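PDB 1YQ5: minor capsid protein from Enterobacteria phage PRD1, which forms, together with P31 and P2, the spike complexes at the five-fold vertices of the capsid and is essential for viral infectivity. Local coordinates for residues A[5-16]-A[29-40]. Sequence-based numbering, arbitrary orientation.
Sequences DALSLMYSTSTG and FDLSGALTVNSV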
loop_
_atom_site.group_PDB
_atom_site.type_symbol
_atom_site.label_atom_id
_atom_site.label_comp_id
_atom_site.label_asym_id
_atom_site.label_seq_id
_atom_site.Cartn_x
_atom_site.Cartn_y
_atom_site.Cartn_z
ATOM N N ASP A 5 -7.824 14.239 10.891
ATOM C CA ASP A 5 -8.414 14.586 9.608
ATOM C C ASP A 5 -8.388 13.417 8.643
ATOM O O ASP A 5 -7.422 12.656 8.597
ATOM C CB ASP A 5 -7.670 15.766 8.984
ATOM C CG ASP A 5 -7.583 16.951 9.917
ATOM O OD1 ASP A 5 -6.691 16.958 10.791
ATOM O OD2 ASP A 5 -8.417 17.865 9.781
ATOM N N ALA A 6 -9.458 13.288 7.869
ATOM C CA ALA A 6 -9.560 12.216 6.889
ATOM C C ALA A 6 -10.667 12.534 5.904
ATOM O O ALA A 6 -11.600 13.281 6.213
ATOM C CB ALA A 6 -9.845 10.884 7.584
ATOM N N LEU A 7 -10.555 11.968 4.711
ATOM C CA LEU A 7 -11.554 12.167 3.675
ATOM C C LEU A 7 -11.554 10.931 2.787
ATOM O O LEU A 7 -10.507 10.499 2.321
ATOM C CB LEU A 7 -11.221 13.408 2.845
ATOM C CG LEU A 7 -12.216 13.744 1.733
ATOM C CD1 LEU A 7 -13.562 14.058 2.360
ATOM C CD2 LEU A 7 -11.721 14.938 0.921
ATOM N N SER A 8 -12.733 10.357 2.575
ATOM C CA SER A 8 -12.874 9.176 1.735
ATOM C C SER A 8 -13.887 9.513 0.648
ATOM O O SER A 8 -14.999 9.958 0.939
ATOM C CB SER A 8 -13.343 7.986 2.576
ATOM O OG SER A 8 -13.341 6.792 1.810
ATOM N N LEU A 9 -13.497 9.301 -0.604
ATOM C CA LEU A 9 -14.353 9.628 -1.731
ATOM C C LEU A 9 -14.590 8.465 -2.684
ATOM O O LEU A 9 -13.760 7.562 -2.811
ATOM C CB LEU A 9 -13.731 10.775 -2.534
ATOM C CG LEU A 9 -13.223 12.008 -1.784
ATOM C CD1 LEU A 9 -12.412 12.877 -2.731
ATOM C CD2 LEU A 9 -14.397 12.782 -1.203
HETATM N N MSE A 10 -15.737 8.508 -3.353
HETATM C CA MSE A 10 -16.091 7.509 -4.349
HETATM C C MSE A 10 -16.257 8.331 -5.628
HETATM O O MSE A 10 -17.113 9.217 -5.709
HETATM C CB MSE A 10 -17.394 6.799 -3.971
HETATM C CG MSE A 10 -17.675 5.537 -4.787
HETATM SE SE MSE A 10 -18.348 5.931 -6.557
HETATM C CE MSE A 10 -20.157 6.388 -6.032
ATOM N N TYR A 11 -15.419 8.030 -6.613
ATOM C CA TYR A 11 -15.373 8.735 -7.891
ATOM C C TYR A 11 -15.837 7.820 -9.027
ATOM O O TYR A 11 -15.330 6.709 -9.182
ATOM C CB TYR A 11 -13.921 9.170 -8.111
ATOM C CG TYR A 11 -13.661 10.273 -9.111
ATOM C CD1 TYR A 11 -14.277 11.518 -8.992
ATOM C CD2 TYR A 11 -12.708 10.105 -10.116
ATOM C CE1 TYR A 11 -13.940 12.574 -9.848
ATOM C CE2 TYR A 11 -12.363 11.149 -10.975
ATOM C CZ TYR A 11 -12.980 12.381 -10.833
ATOM O OH TYR A 11 -12.615 13.424 -11.661
ATOM N N SER A 12 -16.802 8.286 -9.813
ATOM C CA SER A 12 -17.333 7.507 -10.935
ATOM C C SER A 12 -17.893 8.468 -11.977
ATOM O O SER A 12 -17.901 9.678 -11.761
ATOM C CB SER A 12 -18.466 6.597 -10.464
ATOM O OG SER A 12 -19.602 7.371 -10.109
ATOM N N THR A 13 -18.372 7.929 -13.098
ATOM C CA THR A 13 -18.948 8.767 -14.144
ATOM C C THR A 13 -20.190 9.472 -13.605
ATOM O O THR A 13 -20.585 10.523 -14.108
ATOM C CB THR A 13 -19.364 7.943 -15.380
ATOM O OG1 THR A 13 -20.291 6.922 -14.988
ATOM C CG2 THR A 13 -18.146 7.310 -16.037
ATOM N N SER A 14 -20.801 8.887 -12.576
ATOM C CA SER A 14 -21.998 9.460 -11.965
ATOM C C SER A 14 -21.667 10.409 -10.820
ATOM O O SER A 14 -22.509 11.212 -10.406
ATOM C CB SER A 14 -22.910 8.350 -11.433
ATOM O OG SER A 14 -23.350 7.508 -12.482
ATOM N N THR A 15 -20.445 10.318 -10.305
ATOM C CA THR A 15 -20.044 11.167 -9.199
ATOM C C THR A 15 -18.786 11.995 -9.442
ATOM O O THR A 15 -17.759 11.800 -8.786
ATOM C CB THR A 15 -19.871 10.337 -7.896
ATOM O OG1 THR A 15 -18.974 9.247 -8.132
ATOM C CG2 THR A 15 -21.216 9.785 -7.430
ATOM N N GLY A 16 -18.873 12.905 -10.409
ATOM C CA GLY A 16 -17.772 13.810 -10.694
ATOM C C GLY A 16 -16.655 13.453 -11.653
ATOM O O GLY A 16 -15.848 14.316 -11.982
ATOM N N PHE A 29 -7.361 14.374 -11.657
ATOM C CA PHE A 29 -8.805 14.368 -11.451
ATOM C C PHE A 29 -9.398 15.570 -10.721
ATOM O O PHE A 29 -8.858 16.044 -9.725
ATOM C CB PHE A 29 -9.212 13.114 -10.667
ATOM C CG PHE A 29 -8.976 11.824 -11.394
ATOM C CD1 PHE A 29 -8.685 10.665 -10.678
ATOM C CD2 PHE A 29 -9.089 11.747 -12.779
ATOM C CE1 PHE A 29 -8.512 9.449 -11.333
ATOM C CE2 PHE A 29 -8.918 10.534 -13.442
ATOM C CZ PHE A 29 -8.630 9.382 -12.713
ATOM N N ASP A 30 -10.530 16.036 -11.233
ATOM C CA ASP A 30 -11.285 17.122 -10.625
ATOM C C ASP A 30 -12.165 16.344 -9.646
ATOM O O ASP A 30 -13.037 15.590 -10.076
ATOM C CB ASP A 30 -12.165 17.798 -11.677
ATOM C CG ASP A 30 -13.132 18.805 -11.076
ATOM O OD1 ASP A 30 -13.613 18.594 -9.941
ATOM O OD2 ASP A 30 -13.424 19.808 -11.755
ATOM N N LEU A 31 -11.941 16.509 -8.347
ATOM C CA LEU A 31 -12.722 15.768 -7.357
ATOM C C LEU A 31 -13.866 16.547 -6.702
ATOM O O LEU A 31 -14.458 16.081 -5.725
ATOM C CB LEU A 31 -11.795 15.228 -6.264
ATOM C CG LEU A 31 -10.664 14.298 -6.715
ATOM C CD1 LEU A 31 -9.807 13.916 -5.511
ATOM C CD2 LEU A 31 -11.245 13.058 -7.372
ATOM N N SER A 32 -14.185 17.718 -7.242
ATOM C CA SER A 32 -15.249 18.541 -6.672
ATOM C C SER A 32 -16.592 17.817 -6.644
ATOM O O SER A 32 -17.371 17.980 -5.707
ATOM C CB SER A 32 -15.388 19.851 -7.456
ATOM O OG SER A 32 -15.742 19.604 -8.805
ATOM N N GLY A 33 -16.851 17.010 -7.667
ATOM C CA GLY A 33 -18.109 16.288 -7.737
ATOM C C GLY A 33 -18.086 14.878 -7.180
ATOM O O GLY A 33 -19.065 14.146 -7.306
ATOM N N ALA A 34 -16.973 14.484 -6.567
ATOM C CA ALA A 34 -16.867 13.146 -6.000
ATOM C C ALA A 34 -17.822 12.993 -4.822
ATOM O O ALA A 34 -18.140 13.965 -4.135
ATOM C CB ALA A 34 -15.435 12.879 -5.546
ATOM N N LEU A 35 -18.287 11.769 -4.593
ATOM C CA LEU A 35 -19.191 11.501 -3.482
ATOM C C LEU A 35 -18.378 11.322 -2.203
ATOM O O LEU A 35 -17.454 10.511 -2.156
ATOM C CB LEU A 35 -20.002 10.227 -3.749
ATOM C CG LEU A 35 -20.882 9.714 -2.600
ATOM C CD1 LEU A 35 -21.935 10.758 -2.252
ATOM C CD2 LEU A 35 -21.547 8.408 -3.001
ATOM N N THR A 36 -18.709 12.083 -1.168
ATOM C CA THR A 36 -17.992 11.952 0.092
ATOM C C THR A 36 -18.564 10.769 0.867
ATOM O O THR A 36 -19.723 10.780 1.274
ATOM C CB THR A 36 -18.103 13.235 0.935
ATOM O OG1 THR A 36 -17.515 14.323 0.211
ATOM C CG2 THR A 36 -17.373 13.070 2.272
ATOM N N VAL A 37 -17.745 9.739 1.047
ATOM C CA VAL A 37 -18.159 8.538 1.763
ATOM C C VAL A 37 -17.992 8.732 3.263
ATOM O O VAL A 37 -18.794 8.251 4.058
ATOM C CB VAL A 37 -17.321 7.326 1.321
ATOM C CG1 VAL A 37 -17.689 6.103 2.152
ATOM C CG2 VAL A 37 -17.555 7.056 -0.159
ATOM N N ASN A 38 -16.939 9.442 3.645
ATOM C CA ASN A 38 -16.671 9.699 5.051
ATOM C C ASN A 38 -15.723 10.883 5.146
ATOM O O ASN A 38 -14.806 11.024 4.330
ATOM C CB ASN A 38 -16.034 8.466 5.706
ATOM C CG ASN A 38 -15.775 8.660 7.193
ATOM O OD1 ASN A 38 -16.708 8.831 7.985
ATOM N ND2 ASN A 38 -14.506 8.633 7.578
ATOM N N SER A 39 -15.953 11.730 6.141
ATOM C CA SER A 39 -15.130 12.911 6.355
ATOM C C SER A 39 -14.865 13.078 7.848
ATOM O O SER A 39 -15.765 12.890 8.664
ATOM C CB SER A 39 -15.858 14.145 5.824
ATOM O OG SER A 39 -15.037 15.292 5.921
ATOM N N VAL A 40 -13.627 13.417 8.197
ATOM C CA VAL A 40 -13.241 13.623 9.589
ATOM C C VAL A 40 -12.467 14.933 9.688
ATOM O O VAL A 40 -11.490 15.142 8.968
ATOM C CB VAL A 40 -12.349 12.472 10.099
ATOM C CG1 VAL A 40 -11.931 12.732 11.541
ATOM C CG2 VAL A 40 -13.101 11.151 9.998
HETATM O O HOH W 1 -11.362 15.395 -13.937
HETATM O O HOH W 2 -15.716 16.485 -10.217
#
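With CG of Y11 turned away from its backbone N (chi1 -161°), the tyrosine ring reaches off strand 5-11 to the loop before strand 35-40, while L31, whose CG stands opposite its carbonyl carbon (chi1 -59°), lays CD2 over one face of that ring, 3.8 Å from its centroid in a CH-pi contact. F29 meets the same ring obliquely, the planes inclined at 46°; Y11 CE2 lies over the F29 face near its rim, 3.5 Å from F29 CG. A tyrosine suits this place because its ring packs against two apolar side chains while OH donates to D30 O (2.7 Å) from above the carbonyl plane. D30 OD1 accepts from S32 N, which makes an Asx turn, and also from S32 OG. A type I turn from L31 to A34 leads into the strand. Lacking side chains, G16 and G33 can bring their CA atoms to 3.9 Å apart; a CB on either would clash.

The strands then pair antiparallel. M10 and L35 exchange two backbone bonds, as do A6 and V40 farther along. Between them lies a classic beta bulge: S8 O accepts V37 N at 2.8 Å and, weakly, N38 N at 3.4 Å. The small A34 lets its CB fit between L9 and Y11. On the face that carries M10 and L35, M10, a selenomethionine in this crystal, bends at chi2 and chi3 and brings CE to L35 CD2; V37 CG2, from the bulge, packs on M10 CB.

Within this chain 35-40 is an outermost strand of a five-stranded sheet in the jelly roll of this C-terminal spike domain, with 5-11 between it and 135-142. L7 and L31 touch strand 51-53 of the second sheet, and L31 and F29 touch strand 119-126, whereas A6, V37, N38 and V40 pack against a second subunit of the trimer.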